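Side-chain contact in putative transcriptional regulator TRANSCRIPTION REGULATOR protein (Rhizobium meliloti, PDB 5NLA), which is an AraC-like transcriptional activator that binds c-di-GMP to regulate production of an extracellular polysaccharide, and probably recognises specific DNA sequences: residues R61-H66 and V100-P105. Numbering follows the deposited sequence.
Sequences RSWRAH and VQQVTP
Trp-63, projecting from helix 59-67 toward strand 97-104, brings the six-membered end of its indole to the side chains of Gln-102 and Thr-104. A chi1 of 178° sets CG opposite the backbone N and sends the indole across the gap, where the CA atoms of Trp-63 and Thr-104 lie 9.4 Å apart. The helix thus packs on the seven-stranded antiparallel sheet through one buried tryptophan, which also touches Phe-85 and, on neighbouring strand 88-94, Leu-89. The close packing is at the ring's far edge: Gln-102 OE1 lies near the ring plane, 3.4 Å from CZ2 and 3.7 Å from CH2 of Trp-63, the amide turned 42° from the indole. An extended chain suits Gln-102 to this reach, while its NE2 makes a weak hydrogen bond to Ser-168. Thr-104 needs only a short side chain, because its CB points toward the helix; its OG1 meets the indole obliquely, 3.7 Å from CZ2 of Trp-63. By contrast, exposed Arg-61 and Ala-65 take no part, and Val-103 turns away. Were Trp-63 replaced by an alanine, Gln-102 OE1 would probably lose its aromatic neighbour and a gap would open. No hydrogen bond links the segments; the contact is mainly van der Waals, consistent with a weakly favourable electrostatic contribution from carbonyl oxygen beside ring C-H groups.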
loop_
_atom_site.group_PDB
_atom_site.type_symbol
_atom_site.label_atom_id
_atom_site.label_comp_id
_atom_site.label_asym_id
_atom_site.label_seq_id
_atom_site.Cartn_x
_atom_site.Cartn_y
_atom_site.Cartn_z
ATOM N N ARG A 61 -12.564 0.378 18.341
ATOM C CA ARG A 61 -11.775 -0.790 18.721
ATOM C C ARG A 61 -11.787 -1.864 17.610
ATOM O O ARG A 61 -10.731 -2.387 17.266
ATOM C CB ARG A 61 -12.221 -1.350 20.084
ATOM C CG ARG A 61 -11.894 -0.421 21.258
ATOM C CD ARG A 61 -11.808 -1.143 22.599
ATOM N NE ARG A 61 -13.063 -1.800 22.967
ATOM C CZ ARG A 61 -14.055 -1.266 23.696
ATOM N NH1 ARG A 61 -13.998 -0.021 24.181
ATOM N NH2 ARG A 61 -15.143 -1.995 23.949
ATOM N N SER A 62 -12.950 -2.156 17.023
ATOM C CA SER A 62 -13.021 -3.081 15.880
ATOM C C SER A 62 -12.239 -2.549 14.686
ATOM O O SER A 62 -11.386 -3.232 14.126
ATOM C CB SER A 62 -14.463 -3.345 15.461
ATOM O OG SER A 62 -14.493 -4.030 14.222
ATOM N N TRP A 63 -12.532 -1.321 14.299
ATOM C CA TRP A 63 -11.805 -0.680 13.214
ATOM C C TRP A 63 -10.279 -0.756 13.375
ATOM O O TRP A 63 -9.552 -1.008 12.406
ATOM C CB TRP A 63 -12.241 0.776 13.093
ATOM C CG TRP A 63 -11.519 1.505 12.046
ATOM C CD1 TRP A 63 -10.486 2.364 12.220
ATOM C CD2 TRP A 63 -11.742 1.418 10.655
ATOM N NE1 TRP A 63 -10.058 2.837 11.012
ATOM C CE2 TRP A 63 -10.819 2.264 10.033
ATOM C CE3 TRP A 63 -12.650 0.711 9.866
ATOM C CZ2 TRP A 63 -10.761 2.425 8.664
ATOM C CZ3 TRP A 63 -12.607 0.880 8.486
ATOM C CH2 TRP A 63 -11.666 1.726 7.903
ATOM N N ARG A 64 -9.799 -0.528 14.591
ATOM C CA ARG A 64 -8.364 -0.560 14.855
ATOM C C ARG A 64 -7.767 -1.959 14.671
ATOM O O ARG A 64 -6.622 -2.111 14.203
ATOM C CB ARG A 64 -8.079 -0.067 16.262
ATOM C CG ARG A 64 -6.603 0.118 16.524
ATOM C CD ARG A 64 -6.372 0.980 17.729
ATOM N NE ARG A 64 -6.924 0.353 18.912
ATOM C CZ ARG A 64 -6.966 0.931 20.105
ATOM N NH1 ARG A 64 -6.464 2.158 20.273
ATOM N NH2 ARG A 64 -7.506 0.275 21.132
ATOM N N ALA A 65 -8.547 -2.966 15.054
ATOM C CA ALA A 65 -8.159 -4.351 14.874
ATOM C C ALA A 65 -7.998 -4.664 13.398
ATOM O O ALA A 65 -6.980 -5.226 13.007
ATOM C CB ALA A 65 -9.170 -5.291 15.517
ATOM N N HIS A 66 -8.983 -4.275 12.588
ATOM C CA HIS A 66 -8.963 -4.553 11.144
ATOM C C HIS A 66 -7.805 -3.860 10.422
ATOM O O HIS A 66 -7.292 -4.374 9.439
ATOM C CB HIS A 66 -10.292 -4.158 10.473
ATOM C CG HIS A 66 -11.474 -4.963 10.923
ATOM N ND1 HIS A 66 -11.381 -6.288 11.299
ATOM C CD2 HIS A 66 -12.784 -4.633 11.040
ATOM C CE1 HIS A 66 -12.577 -6.734 11.641
ATOM N NE2 HIS A 66 -13.446 -5.751 11.488
ATOM N N VAL A 100 -9.271 -0.414 -2.657
ATOM C CA VAL A 100 -10.048 -0.290 -1.419
ATOM C C VAL A 100 -10.819 1.025 -1.380
ATOM O O VAL A 100 -10.230 2.093 -1.485
ATOM C CB VAL A 100 -9.147 -0.415 -0.180
ATOM C CG1 VAL A 100 -9.914 -0.078 1.098
ATOM C CG2 VAL A 100 -8.559 -1.819 -0.117
ATOM N N GLN A 101 -12.138 0.926 -1.241
ATOM C CA GLN A 101 -12.991 2.083 -0.969
ATOM C C GLN A 101 -13.121 2.249 0.545
ATOM O O GLN A 101 -13.683 1.387 1.226
ATOM C CB GLN A 101 -14.360 1.905 -1.615
ATOM C CG GLN A 101 -14.317 1.956 -3.145
ATOM C CD GLN A 101 -15.540 1.351 -3.820
ATOM O OE1 GLN A 101 -15.859 0.171 -3.628
ATOM N NE2 GLN A 101 -16.212 2.146 -4.638
ATOM N N GLN A 102 -12.583 3.352 1.062
ATOM C CA GLN A 102 -12.584 3.647 2.487
ATOM C C GLN A 102 -13.482 4.841 2.820
ATOM O O GLN A 102 -13.388 5.896 2.183
ATOM C CB GLN A 102 -11.166 3.970 2.918
ATOM C CG GLN A 102 -10.995 4.213 4.405
ATOM C CD GLN A 102 -9.543 4.158 4.813
ATOM O OE1 GLN A 102 -9.186 3.559 5.836
ATOM N NE2 GLN A 102 -8.684 4.764 4.001
ATOM N N VAL A 103 -14.340 4.670 3.822
ATOM C CA VAL A 103 -15.059 5.787 4.426
ATOM C C VAL A 103 -14.792 5.733 5.918
ATOM O O VAL A 103 -15.023 4.710 6.554
ATOM C CB VAL A 103 -16.575 5.719 4.160
ATOM C CG1 VAL A 103 -17.282 6.885 4.839
ATOM C CG2 VAL A 103 -16.854 5.719 2.665
ATOM N N THR A 104 -14.317 6.836 6.472
ATOM C CA THR A 104 -13.771 6.819 7.816
ATOM C C THR A 104 -13.918 8.184 8.532
ATOM O O THR A 104 -13.861 9.228 7.877
ATOM C CB THR A 104 -12.300 6.347 7.745
ATOM O OG1 THR A 104 -11.875 5.905 9.036
ATOM C CG2 THR A 104 -11.372 7.439 7.217
ATOM N N PRO A 105 -14.158 8.184 9.859
ATOM C CA PRO A 105 -14.167 9.448 10.621
ATOM C C PRO A 105 -12.752 9.975 10.899
ATOM O O PRO A 105 -11.777 9.309 10.570
ATOM C CB PRO A 105 -14.866 9.075 11.941
ATOM C CG PRO A 105 -15.529 7.771 11.688
ATOM C CD PRO A 105 -14.675 7.076 10.674
#